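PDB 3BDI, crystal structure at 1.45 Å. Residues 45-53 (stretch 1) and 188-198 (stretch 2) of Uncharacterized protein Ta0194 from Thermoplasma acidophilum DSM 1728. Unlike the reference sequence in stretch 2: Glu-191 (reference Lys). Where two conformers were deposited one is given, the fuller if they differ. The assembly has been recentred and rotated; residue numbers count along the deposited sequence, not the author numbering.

Stretch 1, residues 45-53: KADLFNNYS
Stretch 2 (188-198) VYIEKPEEFVR

The two stretches lie far apart in sequence but pack with their helices nearly aligned: the N-to-C directions of helix 48-53 and helix 193-198 differ by 26° (signed crossing angle -26°), and the axes approach to 11.3 Å. Between them 429 Å² is buried, both sides summed. Register is set just before helix 48-53, where CA of Lys-45 lies 5.9 Å from CA of Ile-190 and CA of Ala-46 lies 4.7 Å from CA of Pro-193. So close a backbone approach suits alanine: its CB, directed toward stretch 2, sits 3.7 Å from Pro-193 CB, 4.0 Å from Val-197 CG2 and 3.6 Å from Tyr-189 O. Ala-46 (phi/psi -100/10) precedes Asp-47, whose 51/45 backbone leads into the helix.

Val-197 (chi1 166°, t) fills a hollow lined by Ala-46, Leu-48 and Asn-51, its beta-branched side chain putting two methyls into it. CG2 lies 3.3 Å from Ala-46 O and 3.8 Å from Leu-48 CD2, and both methyls face Asn-51, CG1 3.7 Å from its CG. Asn-51 (chi1 -79°, chi2 -61°) turns its amide back along its own stretch, where ND2 makes weak hydrogen bonds to Ala-46 O and Asp-47 O, both 3.1 Å.

Deeper in, Phe-196 (chi1 -172°, chi2 86°) points toward stretch 1. Leu-48 (m, t) and Tyr-52 (chi1 -60°, chi2 -24°) start sideways, but their ends come nearer: Phe-196 CE2 lies 4.1 Å from Leu-48 CD1 and 3.6 Å from Tyr-52 OH, both oblique to the Phe-196 ring.

Polar links join the residues preceding helix 48-53 to helix 188-191. Lys-45 folds through two bends, chi2 p and chi4 m with chi1 and chi3 t, so that NZ donates a 2.7 Å hydrogen bond to Ile-190 O; its CE passes 4.2 Å from Pro-193 CG. A water accepts from Ala-46 N (3.1 Å to the water O) and donates to Tyr-189 O (2.9 Å), bridging the two backbones.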

ATOM      1  N   LYS A  45      13.570  -2.355  -5.771  1.00  9.57           N
ATOM      2  CA  LYS A  45      14.519  -1.246  -5.875  1.00  8.38           C
ATOM      3  C   LYS A  45      14.872  -0.700  -4.492  1.00  9.68           C
ATOM      4  O   LYS A  45      16.015  -0.283  -4.282  1.00 12.38           O
ATOM      5  CB  LYS A  45      13.904  -0.137  -6.750  1.00 10.77           C
ATOM      6  CG  LYS A  45      14.735   1.088  -6.939  1.00 11.15           C
ATOM      7  CD  LYS A  45      16.011   0.835  -7.738  1.00  8.85           C
ATOM      8  CE  LYS A  45      16.926   2.038  -7.707  1.00  9.48           C
ATOM      9  NZ  LYS A  45      16.267   3.191  -8.452  1.00  8.46           N
ATOM     10  N   ALA A  46      13.895  -0.664  -3.577  1.00  8.16           N
ATOM     11  CA  ALA A  46      14.119  -0.238  -2.217  1.00  8.48           C
ATOM     12  C   ALA A  46      14.269  -1.367  -1.230  1.00  9.83           C
ATOM     13  O   ALA A  46      14.308  -1.141  -0.003  1.00 12.16           O
ATOM     14  CB  ALA A  46      12.963   0.707  -1.801  1.00 10.21           C
ATOM     15  N   ASP A  47      14.392  -2.596  -1.736  1.00 10.45           N
ATOM     16  CA  ASP A  47      14.636  -3.767  -0.892  1.00  9.41           C
ATOM     17  C   ASP A  47      13.613  -3.821   0.247  1.00 10.53           C
ATOM     18  O   ASP A  47      13.959  -4.084   1.399  1.00 11.46           O
ATOM     19  CB  ASP A  47      16.098  -3.708  -0.379  1.00 10.87           C
ATOM     20  CG  ASP A  47      16.621  -5.033   0.215  1.00 17.41           C
ATOM     21  OD1 ASP A  47      16.087  -6.082  -0.079  1.00 16.13           O
ATOM     22  OD2 ASP A  47      17.594  -4.959   1.002  1.00 19.82           O
ATOM     23  N   LEU A  48      12.322  -3.598  -0.052  1.00  8.96           N
ATOM     24  CA  LEU A  48      11.310  -3.448   1.008  1.00  9.67           C
ATOM     25  C   LEU A  48      11.018  -4.697   1.781  1.00 11.46           C
ATOM     26  O   LEU A  48      10.693  -4.624   2.955  1.00 12.04           O
ATOM     27  CB  LEU A  48      10.043  -2.823   0.460  1.00 11.15           C
ATOM     28  CG  LEU A  48      10.132  -1.426  -0.147  1.00 10.12           C
ATOM     29  CD1 LEU A  48       8.739  -0.900  -0.526  1.00 11.27           C
ATOM     30  CD2 LEU A  48      10.788  -0.472   0.841  1.00 10.58           C
ATOM     31  N   PHE A  49      11.180  -5.868   1.161  1.00  9.41           N
ATOM     32  CA  PHE A  49      10.879  -7.094   1.885  1.00 10.14           C
ATOM     33  C   PHE A  49      11.874  -7.264   3.027  1.00 11.21           C
ATOM     34  O   PHE A  49      11.466  -7.429   4.177  1.00 11.95           O
ATOM     35  CB  PHE A  49      10.802  -8.350   0.988  1.00  8.83           C
ATOM     36  CG  PHE A  49       9.774  -8.228  -0.100  1.00  9.26           C
ATOM     37  CD1 PHE A  49      10.117  -7.636  -1.323  1.00 13.17           C
ATOM     38  CD2 PHE A  49       8.494  -8.679   0.095  1.00 11.53           C
ATOM     39  CE1 PHE A  49       9.208  -7.492  -2.349  1.00 14.58           C
ATOM     40  CE2 PHE A  49       7.536  -8.495  -0.944  1.00 13.61           C
ATOM     41  CZ  PHE A  49       7.921  -7.873  -2.148  1.00 11.59           C
ATOM     42  N   ASN A  50      13.154  -7.181   2.708  1.00 10.68           N
ATOM     43  CA  ASN A  50      14.184  -7.308   3.743  1.00 10.13           C
ATOM     44  C   ASN A  50      14.069  -6.169   4.744  1.00 10.80           C
ATOM     45  O   ASN A  50      14.177  -6.410   5.951  1.00 13.02           O
ATOM     46  CB  ASN A  50      15.589  -7.414   3.179  1.00 10.38           C
ATOM     47  CG  ASN A  50      15.852  -8.721   2.537  1.00 14.20           C
ATOM     48  OD1 ASN A  50      15.694  -9.774   3.177  1.00 14.28           O
ATOM     49  ND2 ASN A  50      16.271  -8.696   1.264  1.00 15.52           N
ATOM     50  N   ASN A  51      13.891  -4.944   4.303  1.00 11.65           N
ATOM     51  CA  ASN A  51      13.842  -3.825   5.252  1.00 12.66           C
ATOM     52  C   ASN A  51      12.662  -3.853   6.227  1.00 14.22           C
ATOM     53  O   ASN A  51      12.794  -3.454   7.407  1.00 15.44           O
ATOM     54  CB  ASN A  51      13.898  -2.482   4.517  1.00 14.65           C
ATOM     55  CG  ASN A  51      15.303  -2.131   4.086  1.00 13.83           C
ATOM     56  OD1 ASN A  51      16.186  -1.986   4.937  1.00 17.16           O
ATOM     57  ND2 ASN A  51      15.484  -1.848   2.820  1.00 15.43           N
ATOM     58  N   TYR A  52      11.492  -4.289   5.774  1.00 13.00           N
ATOM     59  CA  TYR A  52      10.346  -4.403   6.685  1.00 13.25           C
ATOM     60  C   TYR A  52      10.357  -5.658   7.494  1.00 14.46           C
ATOM     61  O   TYR A  52       9.896  -5.650   8.646  1.00 14.42           O
ATOM     62  CB  TYR A  52       9.029  -4.223   5.959  1.00 11.45           C
ATOM     63  CG  TYR A  52       8.848  -2.897   5.256  1.00 11.53           C
ATOM     64  CD1 TYR A  52       9.555  -1.737   5.638  1.00 10.70           C
ATOM     65  CD2 TYR A  52       7.966  -2.756   4.168  1.00 11.01           C
ATOM     66  CE1 TYR A  52       9.399  -0.559   4.971  1.00 10.77           C
ATOM     67  CE2 TYR A  52       7.788  -1.552   3.522  1.00 12.31           C
ATOM     68  CZ  TYR A  52       8.523  -0.438   3.907  1.00  9.95           C
ATOM     69  OH  TYR A  52       8.319   0.707   3.200  1.00 11.58           O
ATOM     70  N   SER A  53      10.919  -6.736   6.959  1.00 11.99           N
ATOM     71  CA  SER A  53      11.070  -7.971   7.709  1.00 12.42           C
ATOM     72  C   SER A  53      12.003  -7.808   8.912  1.00 14.07           C
ATOM     73  O   SER A  53      11.827  -8.443   9.945  1.00 16.52           O
ATOM     74  CB  SER A  53      11.579  -9.077   6.786  1.00 13.88           C
ATOM     75  OG  SER A  53      11.595 -10.293   7.459  1.00 17.36           O
ATOM     76  N   VAL A 188       8.369   7.448  -5.373  1.00 11.53           N
ATOM     77  CA  VAL A 188       9.407   7.808  -4.470  1.00  9.30           C
ATOM     78  C   VAL A 188      10.303   6.633  -4.107  1.00  9.67           C
ATOM     79  O   VAL A 188      11.520   6.779  -3.902  1.00  8.80           O
ATOM     80  CB  VAL A 188       8.809   8.458  -3.161  1.00 11.23           C
ATOM     81  CG1 VAL A 188       9.920   8.935  -2.246  1.00 11.17           C
ATOM     82  CG2 VAL A 188       7.848   9.638  -3.508  1.00 13.41           C
ATOM     83  N   TYR A 189       9.665   5.470  -3.980  1.00  8.38           N
ATOM     84  CA  TYR A 189      10.312   4.202  -3.634  1.00  9.35           C
ATOM     85  C   TYR A 189      11.221   3.673  -4.764  1.00  8.51           C
ATOM     86  O   TYR A 189      11.944   2.715  -4.571  1.00 10.27           O
ATOM     87  CB  TYR A 189       9.234   3.140  -3.232  1.00  9.19           C
ATOM     88  CG  TYR A 189       8.148   3.109  -4.258  1.00  9.63           C
ATOM     89  CD1 TYR A 189       8.230   2.303  -5.380  1.00  9.45           C
ATOM     90  CD2 TYR A 189       7.081   3.983  -4.177  1.00 10.56           C
ATOM     91  CE1 TYR A 189       7.275   2.361  -6.377  1.00  9.41           C
ATOM     92  CE2 TYR A 189       6.140   4.059  -5.166  1.00 10.26           C
ATOM     93  CZ  TYR A 189       6.216   3.255  -6.273  1.00 10.58           C
ATOM     94  OH  TYR A 189       5.343   3.294  -7.342  1.00 13.13           O
ATOM     95  N   ILE A 190      11.174   4.308  -5.935  1.00  9.57           N
ATOM     96  CA  ILE A 190      12.098   4.011  -7.037  1.00  9.01           C
ATOM     97  C   ILE A 190      13.165   5.092  -7.149  1.00  9.47           C
ATOM     98  O   ILE A 190      14.350   4.805  -7.334  1.00 10.72           O
ATOM     99  CB  ILE A 190      11.356   3.870  -8.370  1.00  9.43           C
ATOM    100  CG1 ILE A 190      10.536   2.560  -8.352  1.00 12.27           C
ATOM    101  CG2 ILE A 190      12.331   3.813  -9.549  1.00 10.68           C
ATOM    102  CD1 ILE A 190       9.560   2.385  -9.552  1.00 13.19           C
ATOM    103  N   GLU A 191      12.776   6.365  -7.046  1.00  8.62           N
ATOM    104  CA  GLU A 191      13.717   7.424  -7.321  1.00  9.43           C
ATOM    105  C   GLU A 191      14.576   7.809  -6.122  1.00  9.86           C
ATOM    106  O   GLU A 191      15.697   8.244  -6.298  1.00 10.97           O
ATOM    107  CB  GLU A 191      12.974   8.675  -7.799  1.00  9.09           C
ATOM    108  CG  GLU A 191      12.249   8.460  -9.098  1.00 10.60           C
ATOM    109  CD  GLU A 191      11.500   9.675  -9.620  1.00 10.94           C
ATOM    110  OE1 GLU A 191      11.926  10.815  -9.312  1.00 10.73           O
ATOM    111  OE2 GLU A 191      10.538   9.478 -10.404  1.00 11.56           O
ATOM    112  N   LYS A 192      14.059   7.690  -4.900  1.00  8.69           N
ATOM    113  CA  LYS A 192      14.797   7.979  -3.655  1.00  9.92           C
ATOM    114  C   LYS A 192      14.587   6.808  -2.684  1.00  9.34           C
ATOM    115  O   LYS A 192      14.019   6.957  -1.601  1.00 10.67           O
ATOM    116  CB  LYS A 192      14.367   9.321  -3.041  1.00 10.12           C
ATOM    117  CG  LYS A 192      14.869  10.523  -3.821  1.00 11.74           C
ATOM    118  CD  LYS A 192      16.367  10.730  -3.591  1.00 14.52           C
ATOM    119  CE  LYS A 192      16.928  11.836  -4.427  1.00 14.88           C
ATOM    120  NZ  LYS A 192      18.465  11.755  -4.452  1.00 14.19           N
ATOM    121  N   PRO A 193      15.046   5.613  -3.073  1.00  9.28           N
ATOM    122  CA  PRO A 193      14.736   4.456  -2.282  1.00  9.53           C
ATOM    123  C   PRO A 193      15.287   4.466  -0.869  1.00 11.17           C
ATOM    124  O   PRO A 193      14.625   3.983   0.062  1.00 10.99           O
ATOM    125  CB  PRO A 193      15.335   3.301  -3.100  1.00 11.54           C
ATOM    126  CG  PRO A 193      16.324   3.912  -3.985  1.00 10.81           C
ATOM    127  CD  PRO A 193      15.821   5.275  -4.282  1.00  9.01           C
ATOM    128  N   GLU A 194      16.492   4.997  -0.681  0.50 11.11           N
ATOM    129  CA  GLU A 194      17.092   5.016   0.655  0.50 11.68           C
ATOM    130  C   GLU A 194      16.272   5.859   1.615  0.50 10.90           C
ATOM    131  O   GLU A 194      15.954   5.428   2.724  0.50 10.33           O
ATOM    132  CB  GLU A 194      18.557   5.479   0.591  0.50 13.60           C
ATOM    133  CG  GLU A 194      19.507   4.436   0.006  0.50 14.35           C
ATOM    134  N   GLU A 195      15.894   7.048   1.179  1.00 11.78           N
ATOM    135  CA  GLU A 195      15.105   7.946   2.003  1.00 12.52           C
ATOM    136  C   GLU A 195      13.691   7.397   2.215  1.00 11.72           C
ATOM    137  O   GLU A 195      13.168   7.451   3.307  1.00 10.90           O
ATOM    138  CB  GLU A 195      15.087   9.354   1.416  1.00 14.62           C
ATOM    139  CG  GLU A 195      14.487  10.418   2.294  1.00 19.09           C
ATOM    140  CD  GLU A 195      15.196  10.644   3.645  1.00 16.73           C
ATOM    141  OE1 GLU A 195      16.251  10.026   3.974  1.00 22.11           O
ATOM    142  OE2 GLU A 195      14.624  11.462   4.390  1.00 24.98           O
ATOM    143  N   PHE A 196      13.121   6.777   1.192  1.00 10.71           N
ATOM    144  CA  PHE A 196      11.862   6.083   1.341  1.00  9.90           C
ATOM    145  C   PHE A 196      11.915   5.047   2.460  1.00  9.51           C
ATOM    146  O   PHE A 196      10.970   4.971   3.282  1.00 10.79           O
ATOM    147  CB  PHE A 196      11.419   5.458   0.017  1.00 10.74           C
ATOM    148  CG  PHE A 196      10.029   4.902   0.079  1.00  9.85           C
ATOM    149  CD1 PHE A 196       8.951   5.707  -0.168  1.00 10.96           C
ATOM    150  CD2 PHE A 196       9.807   3.586   0.438  1.00  9.21           C
ATOM    151  CE1 PHE A 196       7.646   5.208  -0.061  1.00 10.50           C
ATOM    152  CE2 PHE A 196       8.503   3.061   0.519  1.00  9.67           C
ATOM    153  CZ  PHE A 196       7.430   3.894   0.292  1.00 10.52           C
ATOM    154  N   VAL A 197      12.959   4.217   2.482  1.00  9.87           N
ATOM    155  CA  VAL A 197      13.135   3.235   3.513  1.00 10.08           C
ATOM    156  C   VAL A 197      13.327   3.892   4.868  1.00 10.56           C
ATOM    157  O   VAL A 197      12.700   3.468   5.858  1.00 11.20           O
ATOM    158  CB  VAL A 197      14.281   2.305   3.187  1.00 11.32           C
ATOM    159  CG1 VAL A 197      14.708   1.478   4.387  1.00 12.12           C
ATOM    160  CG2 VAL A 197      13.870   1.400   2.017  1.00 12.61           C
ATOM    161  N   ARG A 198      14.140   4.930   4.952  1.00  9.92           N
ATOM    162  CA  ARG A 198      14.412   5.537   6.268  1.00 12.49           C
ATOM    163  C   ARG A 198      13.116   6.036   6.888  1.00 11.31           C
ATOM    164  O   ARG A 198      12.832   5.801   8.067  1.00 11.96           O
ATOM    165  CB  ARG A 198      15.394   6.690   6.103  1.00 12.71           C
ATOM    166  CG  ARG A 198      15.906   7.238   7.433  1.00 16.67           C
ATOM    167  CD  ARG A 198      16.841   8.426   7.274  1.00 17.23           C
ATOM    168  NE  ARG A 198      16.147   9.622   6.796  1.00 20.46           N
ATOM    169  CZ  ARG A 198      15.309  10.367   7.519  1.00 30.19           C
ATOM    170  NH1 ARG A 198      15.048  10.073   8.788  1.00 35.91           N
ATOM    171  NH2 ARG A 198      14.731  11.428   6.974  1.00 30.22           N
TER
HETATM  172  O   HOH W   1      11.049  -0.022  -4.467  1.00 11.03           O